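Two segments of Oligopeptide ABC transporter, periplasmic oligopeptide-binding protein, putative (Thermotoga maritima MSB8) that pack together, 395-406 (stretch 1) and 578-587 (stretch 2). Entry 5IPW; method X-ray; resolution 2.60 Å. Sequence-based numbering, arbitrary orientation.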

ATOM      1  N   PRO A 395      -9.459  -4.787   4.789  1.00 66.63           N
ATOM      2  CA  PRO A 395      -9.686  -5.855   5.762  1.00 67.92           C
ATOM      3  C   PRO A 395     -10.487  -5.437   6.980  1.00 71.17           C
ATOM      4  O   PRO A 395     -11.435  -6.126   7.354  1.00 76.71           O
ATOM      5  CB  PRO A 395      -8.270  -6.262   6.188  1.00 66.86           C
ATOM      6  CG  PRO A 395      -7.362  -5.187   5.688  1.00 66.35           C
ATOM      7  CD  PRO A 395      -8.029  -4.639   4.472  1.00 65.97           C
ATOM      8  N   TYR A 396     -10.119  -4.307   7.574  1.00 74.39           N
ATOM      9  CA  TYR A 396     -10.686  -3.878   8.849  1.00 76.55           C
ATOM     10  C   TYR A 396     -11.754  -2.796   8.686  1.00 78.87           C
ATOM     11  O   TYR A 396     -12.141  -2.162   9.672  1.00 81.22           O
ATOM     12  CB  TYR A 396      -9.564  -3.383   9.759  1.00 75.95           C
ATOM     13  CG  TYR A 396      -8.307  -4.205   9.624  1.00 76.83           C
ATOM     14  CD1 TYR A 396      -8.293  -5.544   9.994  1.00 79.59           C
ATOM     15  CD2 TYR A 396      -7.140  -3.654   9.098  1.00 77.23           C
ATOM     16  CE1 TYR A 396      -7.147  -6.311   9.861  1.00 79.20           C
ATOM     17  CE2 TYR A 396      -5.990  -4.412   8.962  1.00 77.12           C
ATOM     18  CZ  TYR A 396      -5.998  -5.738   9.344  1.00 77.62           C
ATOM     19  OH  TYR A 396      -4.860  -6.493   9.213  1.00 73.92           O
ATOM     20  N   PHE A 397     -12.236  -2.612   7.453  1.00 77.93           N
ATOM     21  CA  PHE A 397     -13.265  -1.622   7.122  1.00 82.36           C
ATOM     22  C   PHE A 397     -14.342  -1.491   8.187  1.00 83.03           C
ATOM     23  O   PHE A 397     -14.844  -2.495   8.700  1.00 80.34           O
ATOM     24  CB  PHE A 397     -13.942  -1.991   5.804  1.00 84.56           C
ATOM     25  CG  PHE A 397     -15.079  -1.085   5.430  1.00 88.37           C
ATOM     26  CD1 PHE A 397     -14.833   0.107   4.780  1.00 89.76           C
ATOM     27  CD2 PHE A 397     -16.391  -1.424   5.725  1.00 89.41           C
ATOM     28  CE1 PHE A 397     -15.864   0.954   4.420  1.00 90.36           C
ATOM     29  CE2 PHE A 397     -17.430  -0.583   5.371  1.00 90.51           C
ATOM     30  CZ  PHE A 397     -17.166   0.605   4.716  1.00 90.49           C
ATOM     31  N   ASP A 398     -14.705  -0.249   8.500  1.00 84.28           N
ATOM     32  CA  ASP A 398     -15.729   0.019   9.500  1.00 84.00           C
ATOM     33  C   ASP A 398     -16.892   0.783   8.872  1.00 85.26           C
ATOM     34  O   ASP A 398     -16.748   1.959   8.520  1.00 83.99           O
ATOM     35  CB  ASP A 398     -15.152   0.790  10.683  1.00 82.21           C
ATOM     36  CG  ASP A 398     -16.061   0.747  11.897  1.00 83.30           C
ATOM     37  OD1 ASP A 398     -17.296   0.819  11.720  1.00 84.28           O
ATOM     38  OD2 ASP A 398     -15.554   0.630  13.031  1.00 80.11           O
ATOM     39  N   PRO A 399     -18.052   0.112   8.732  1.00 86.53           N
ATOM     40  CA  PRO A 399     -19.221   0.724   8.089  1.00 84.40           C
ATOM     41  C   PRO A 399     -19.883   1.777   8.981  1.00 81.14           C
ATOM     42  O   PRO A 399     -20.306   2.827   8.491  1.00 70.84           O
ATOM     43  CB  PRO A 399     -20.155  -0.466   7.858  1.00 83.53           C
ATOM     44  CG  PRO A 399     -19.794  -1.453   8.920  1.00 83.90           C
ATOM     45  CD  PRO A 399     -18.350  -1.233   9.266  1.00 83.04           C
ATOM     46  N   GLU A 400     -19.948   1.492  10.280  1.00 83.50           N
ATOM     47  CA  GLU A 400     -20.500   2.423  11.258  1.00 89.40           C
ATOM     48  C   GLU A 400     -19.658   3.706  11.218  1.00 90.02           C
ATOM     49  O   GLU A 400     -20.169   4.793  10.931  1.00 87.44           O
ATOM     50  CB  GLU A 400     -20.471   1.806  12.667  1.00 92.55           C
ATOM     51  CG  GLU A 400     -21.184   0.465  12.838  1.00 96.95           C
ATOM     52  CD  GLU A 400     -22.540   0.578  13.515  1.00100.47           C
ATOM     53  OE1 GLU A 400     -23.292   1.528  13.210  1.00102.05           O
ATOM     54  OE2 GLU A 400     -22.864  -0.297  14.348  1.00102.68           O
ATOM     55  N   TRP A 401     -18.354   3.546  11.451  1.00 89.48           N
ATOM     56  CA  TRP A 401     -17.397   4.653  11.478  1.00 85.82           C
ATOM     57  C   TRP A 401     -17.296   5.400  10.147  1.00 80.69           C
ATOM     58  O   TRP A 401     -16.960   6.578  10.132  1.00 83.32           O
ATOM     59  CB  TRP A 401     -16.016   4.146  11.924  1.00 90.27           C
ATOM     60  CG  TRP A 401     -14.982   5.221  12.137  1.00 95.03           C
ATOM     61  CD1 TRP A 401     -15.198   6.496  12.569  1.00 96.11           C
ATOM     62  CD2 TRP A 401     -13.565   5.097  11.949  1.00 96.38           C
ATOM     63  NE1 TRP A 401     -14.009   7.181  12.640  1.00 95.56           N
ATOM     64  CE2 TRP A 401     -12.991   6.345  12.266  1.00 96.28           C
ATOM     65  CE3 TRP A 401     -12.726   4.055  11.533  1.00 95.39           C
ATOM     66  CZ2 TRP A 401     -11.616   6.585  12.173  1.00 94.23           C
ATOM     67  CZ3 TRP A 401     -11.359   4.294  11.446  1.00 92.02           C
ATOM     68  CH2 TRP A 401     -10.821   5.549  11.768  1.00 92.84           C
ATOM     69  N   GLU A 402     -17.591   4.741   9.031  1.00 78.87           N
ATOM     70  CA  GLU A 402     -17.672   5.458   7.760  1.00 81.14           C
ATOM     71  C   GLU A 402     -18.793   6.492   7.810  1.00 79.24           C
ATOM     72  O   GLU A 402     -18.700   7.533   7.162  1.00 75.86           O
ATOM     73  CB  GLU A 402     -17.894   4.512   6.570  1.00 83.72           C
ATOM     74  CG  GLU A 402     -17.941   5.235   5.215  1.00 89.15           C
ATOM     75  CD  GLU A 402     -18.200   4.321   4.022  1.00 90.04           C
ATOM     76  OE1 GLU A 402     -18.646   3.179   4.229  1.00 94.40           O
ATOM     77  OE2 GLU A 402     -17.970   4.748   2.866  1.00 86.28           O
ATOM     78  N   LYS A 403     -19.848   6.197   8.570  1.00 83.54           N
ATOM     79  CA  LYS A 403     -21.018   7.079   8.642  1.00 88.53           C
ATOM     80  C   LYS A 403     -21.011   8.026   9.831  1.00 86.56           C
ATOM     81  O   LYS A 403     -21.523   9.141   9.723  1.00 82.96           O
ATOM     82  CB  LYS A 403     -22.327   6.274   8.591  1.00 91.72           C
ATOM     83  CG  LYS A 403     -22.798   5.933   7.178  1.00 92.39           C
ATOM     84  CD  LYS A 403     -22.442   7.012   6.151  1.00 92.59           C
ATOM     85  CE  LYS A 403     -22.512   6.506   4.722  1.00 92.51           C
ATOM     86  NZ  LYS A 403     -21.675   7.357   3.827  1.00 92.46           N
ATOM     87  N   ALA A 404     -20.460   7.583  10.961  1.00 86.35           N
ATOM     88  CA  ALA A 404     -20.097   8.503  12.039  1.00 84.48           C
ATOM     89  C   ALA A 404     -21.214   9.521  12.262  1.00 84.52           C
ATOM     90  O   ALA A 404     -22.333   9.151  12.627  1.00 90.40           O
ATOM     91  CB  ALA A 404     -18.788   9.198  11.685  1.00 85.71           C
ATOM     92  N   TYR A 405     -20.896  10.797  12.057  1.00 76.63           N
ATOM     93  CA  TYR A 405     -21.878  11.846  11.940  1.00 68.51           C
ATOM     94  C   TYR A 405     -21.625  12.463  10.578  1.00 66.82           C
ATOM     95  O   TYR A 405     -21.245  13.633  10.453  1.00 63.98           O
ATOM     96  CB  TYR A 405     -21.691  12.848  13.063  1.00 64.84           C
ATOM     97  CG  TYR A 405     -22.131  12.323  14.406  1.00 63.92           C
ATOM     98  CD1 TYR A 405     -21.414  11.327  15.057  1.00 62.23           C
ATOM     99  CD2 TYR A 405     -23.266  12.828  15.031  1.00 64.63           C
ATOM    100  CE1 TYR A 405     -21.816  10.846  16.291  1.00 62.96           C
ATOM    101  CE2 TYR A 405     -23.679  12.360  16.267  1.00 63.43           C
ATOM    102  CZ  TYR A 405     -22.952  11.368  16.896  1.00 65.27           C
ATOM    103  OH  TYR A 405     -23.363  10.896  18.128  1.00 64.56           O
ATOM    104  N   ALA A 406     -21.822  11.634   9.558  1.00 67.02           N
ATOM    105  CA  ALA A 406     -21.531  12.001   8.178  1.00 69.28           C
ATOM    106  C   ALA A 406     -22.670  12.759   7.495  1.00 70.53           C
ATOM    107  O   ALA A 406     -22.465  13.319   6.416  1.00 67.39           O
ATOM    108  CB  ALA A 406     -21.176  10.759   7.365  1.00 70.54           C
ATOM    109  N   ALA A 578     -10.363  -0.488  17.836  1.00 86.32           N
ATOM    110  CA  ALA A 578      -9.715   0.764  17.481  1.00 82.60           C
ATOM    111  C   ALA A 578     -10.656   1.663  16.696  1.00 79.63           C
ATOM    112  O   ALA A 578     -10.794   2.849  16.993  1.00 80.33           O
ATOM    113  CB  ALA A 578      -8.465   0.483  16.666  1.00 85.85           C
ATOM    114  N   THR A 579     -11.303   1.088  15.692  1.00 76.56           N
ATOM    115  CA  THR A 579     -12.225   1.836  14.849  1.00 76.11           C
ATOM    116  C   THR A 579     -13.499   2.206  15.612  1.00 74.04           C
ATOM    117  O   THR A 579     -14.174   3.167  15.258  1.00 69.28           O
ATOM    118  CB  THR A 579     -12.592   1.044  13.582  1.00 75.13           C
ATOM    119  OG1 THR A 579     -13.129  -0.235  13.949  1.00 76.43           O
ATOM    120  CG2 THR A 579     -11.371   0.851  12.709  1.00 74.94           C
ATOM    121  N   LYS A 580     -13.827   1.424  16.639  1.00 75.26           N
ATOM    122  CA  LYS A 580     -14.926   1.754  17.547  1.00 77.62           C
ATOM    123  C   LYS A 580     -14.559   3.039  18.266  1.00 71.55           C
ATOM    124  O   LYS A 580     -15.282   4.025  18.205  1.00 67.24           O
ATOM    125  CB  LYS A 580     -15.171   0.617  18.561  1.00 81.01           C
ATOM    126  CG  LYS A 580     -16.297   0.870  19.561  1.00 82.72           C
ATOM    127  CD  LYS A 580     -16.255  -0.096  20.737  1.00 82.78           C
ATOM    128  CE  LYS A 580     -17.146   0.388  21.871  1.00 83.66           C
ATOM    129  NZ  LYS A 580     -17.173  -0.542  23.036  1.00 83.47           N
ATOM    130  N   ILE A 581     -13.410   3.022  18.926  1.00 69.62           N
ATOM    131  CA  ILE A 581     -12.909   4.194  19.634  1.00 67.80           C
ATOM    132  C   ILE A 581     -12.935   5.444  18.739  1.00 66.51           C
ATOM    133  O   ILE A 581     -13.544   6.452  19.091  1.00 68.19           O
ATOM    134  CB  ILE A 581     -11.500   3.924  20.195  1.00 65.86           C
ATOM    135  CG1 ILE A 581     -11.614   3.017  21.430  1.00 64.15           C
ATOM    136  CG2 ILE A 581     -10.799   5.234  20.525  1.00 66.20           C
ATOM    137  CD1 ILE A 581     -10.300   2.499  21.985  1.00 63.50           C
ATOM    138  N   HIS A 582     -12.313   5.366  17.571  1.00 63.05           N
ATOM    139  CA  HIS A 582     -12.338   6.477  16.614  1.00 63.32           C
ATOM    140  C   HIS A 582     -13.749   6.866  16.167  1.00 65.46           C
ATOM    141  O   HIS A 582     -13.949   7.929  15.574  1.00 63.75           O
ATOM    142  CB  HIS A 582     -11.510   6.137  15.366  1.00 63.28           C
ATOM    143  CG  HIS A 582     -10.044   6.404  15.511  1.00 63.03           C
ATOM    144  ND1 HIS A 582      -9.454   7.567  15.061  1.00 62.19           N
ATOM    145  CD2 HIS A 582      -9.046   5.657  16.043  1.00 62.33           C
ATOM    146  CE1 HIS A 582      -8.159   7.525  15.314  1.00 62.31           C
ATOM    147  NE2 HIS A 582      -7.885   6.378  15.908  1.00 61.09           N
ATOM    148  N   ARG A 583     -14.713   5.989  16.412  1.00 72.60           N
ATOM    149  CA  ARG A 583     -16.102   6.220  16.034  1.00 77.09           C
ATOM    150  C   ARG A 583     -16.791   7.061  17.092  1.00 74.73           C
ATOM    151  O   ARG A 583     -17.471   8.031  16.783  1.00 70.61           O
ATOM    152  CB  ARG A 583     -16.812   4.875  15.915  1.00 82.39           C
ATOM    153  CG  ARG A 583     -18.021   4.853  15.012  1.00 88.22           C
ATOM    154  CD  ARG A 583     -18.335   3.415  14.626  1.00 91.17           C
ATOM    155  NE  ARG A 583     -18.504   2.544  15.796  1.00 90.51           N
ATOM    156  CZ  ARG A 583     -18.309   1.224  15.815  1.00 88.20           C
ATOM    157  NH1 ARG A 583     -17.917   0.567  14.728  1.00 89.12           N
ATOM    158  NH2 ARG A 583     -18.497   0.553  16.945  1.00 85.53           N
ATOM    159  N   GLU A 584     -16.602   6.660  18.344  1.00 76.06           N
ATOM    160  CA  GLU A 584     -17.202   7.332  19.488  1.00 78.08           C
ATOM    161  C   GLU A 584     -16.591   8.720  19.736  1.00 75.95           C
ATOM    162  O   GLU A 584     -17.301   9.651  20.120  1.00 73.84           O
ATOM    163  CB  GLU A 584     -17.093   6.432  20.725  1.00 79.38           C
ATOM    164  CG  GLU A 584     -18.085   5.274  20.678  1.00 80.59           C
ATOM    165  CD  GLU A 584     -17.710   4.097  21.560  1.00 84.60           C
ATOM    166  OE1 GLU A 584     -18.535   3.166  21.661  1.00 87.91           O
ATOM    167  OE2 GLU A 584     -16.606   4.088  22.147  1.00 87.52           O
ATOM    168  N   ASN A 585     -15.283   8.844  19.512  1.00 72.86           N
ATOM    169  CA  ASN A 585     -14.598  10.139  19.495  1.00 68.96           C
ATOM    170  C   ASN A 585     -14.297  10.488  18.051  1.00 69.46           C
ATOM    171  O   ASN A 585     -13.877   9.631  17.295  1.00 76.78           O
ATOM    172  CB  ASN A 585     -13.288  10.065  20.262  1.00 68.84           C
ATOM    173  CG  ASN A 585     -13.448   9.458  21.645  1.00 70.26           C
ATOM    174  OD1 ASN A 585     -13.495  10.175  22.639  1.00 72.75           O
ATOM    175  ND2 ASN A 585     -13.524   8.131  21.717  1.00 68.42           N
ATOM    176  N   LEU A 586     -14.505  11.730  17.651  1.00 69.71           N
ATOM    177  CA  LEU A 586     -14.295  12.096  16.248  1.00 71.43           C
ATOM    178  C   LEU A 586     -13.125  13.057  16.079  1.00 69.80           C
ATOM    179  O   LEU A 586     -13.283  14.166  15.561  1.00 71.49           O
ATOM    180  CB  LEU A 586     -15.586  12.664  15.647  1.00 74.21           C
ATOM    181  CG  LEU A 586     -16.324  11.765  14.652  1.00 76.15           C
ATOM    182  CD1 LEU A 586     -16.491  10.346  15.162  1.00 76.17           C
ATOM    183  CD2 LEU A 586     -17.682  12.371  14.335  1.00 79.45           C
ATOM    184  N   TRP A 587     -11.943  12.601  16.490  1.00 65.75           N
ATOM    185  CA  TRP A 587     -10.735  13.429  16.458  1.00 61.44           C
ATOM    186  C   TRP A 587     -10.360  13.894  15.061  1.00 59.92           C
ATOM    187  O   TRP A 587      -9.801  14.972  14.898  1.00 58.76           O
ATOM    188  CB  TRP A 587      -9.566  12.674  17.042  1.00 62.72           C
ATOM    189  CG  TRP A 587      -9.727  12.364  18.468  1.00 63.05           C
ATOM    190  CD1 TRP A 587      -9.836  13.252  19.497  1.00 62.61           C
ATOM    191  CD2 TRP A 587      -9.776  11.065  19.045  1.00 63.93           C
ATOM    192  NE1 TRP A 587      -9.950  12.579  20.686  1.00 64.18           N
ATOM    193  CE2 TRP A 587      -9.913  11.232  20.437  1.00 63.99           C
ATOM    194  CE3 TRP A 587      -9.712   9.769  18.520  1.00 65.62           C
ATOM    195  CZ2 TRP A 587      -9.992  10.152  21.313  1.00 65.87           C
ATOM    196  CZ3 TRP A 587      -9.788   8.697  19.387  1.00 66.26           C
ATOM    197  CH2 TRP A 587      -9.929   8.893  20.770  1.00 66.70           C
TER

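A short, weakly bonded helix, about 399-403, lies beside the final turns of a longer one, 578-584, their axes 9.1 Å apart at closest approach and their N-to-C directions only 23° from parallel. The backbones come nearest at Trp401 and Arg583, whose CA atoms are 5.0 Å apart.

Asp398 organizes the polar end. As N-cap, its OD1 accepts from Trp401 N at 2.9 Å, nearly straight, satisfying an amide of the first helical turn. The same carboxylate faces the second helix: Asp398 OD2 and Arg583 NH1 form a salt bridge at 2.9 Å, and Asp398 OD2 sits 2.7 Å from Thr579 OG1. One acid thus caps a helix and ties it to its neighbour. The arginine reaches it by laying its aliphatic part along the short helix, Arg583 CD packing 3.3 Å from Glu400 CB.

Trp401 supplies the largest buried area of stretch 1. One ring face covers His582 CB, Thr579 O and Arg583 N, so the indole packs on helix backbone as well as side chains. Trp401 NE1 lies 3.0 Å from His582 O, but the angle is too poor for a hydrogen bond. Past both helices the contact turns apolar, with Leu586 CD2 3.9 Å from Tyr405 CD1 and 4.3 Å from Ala404 CB.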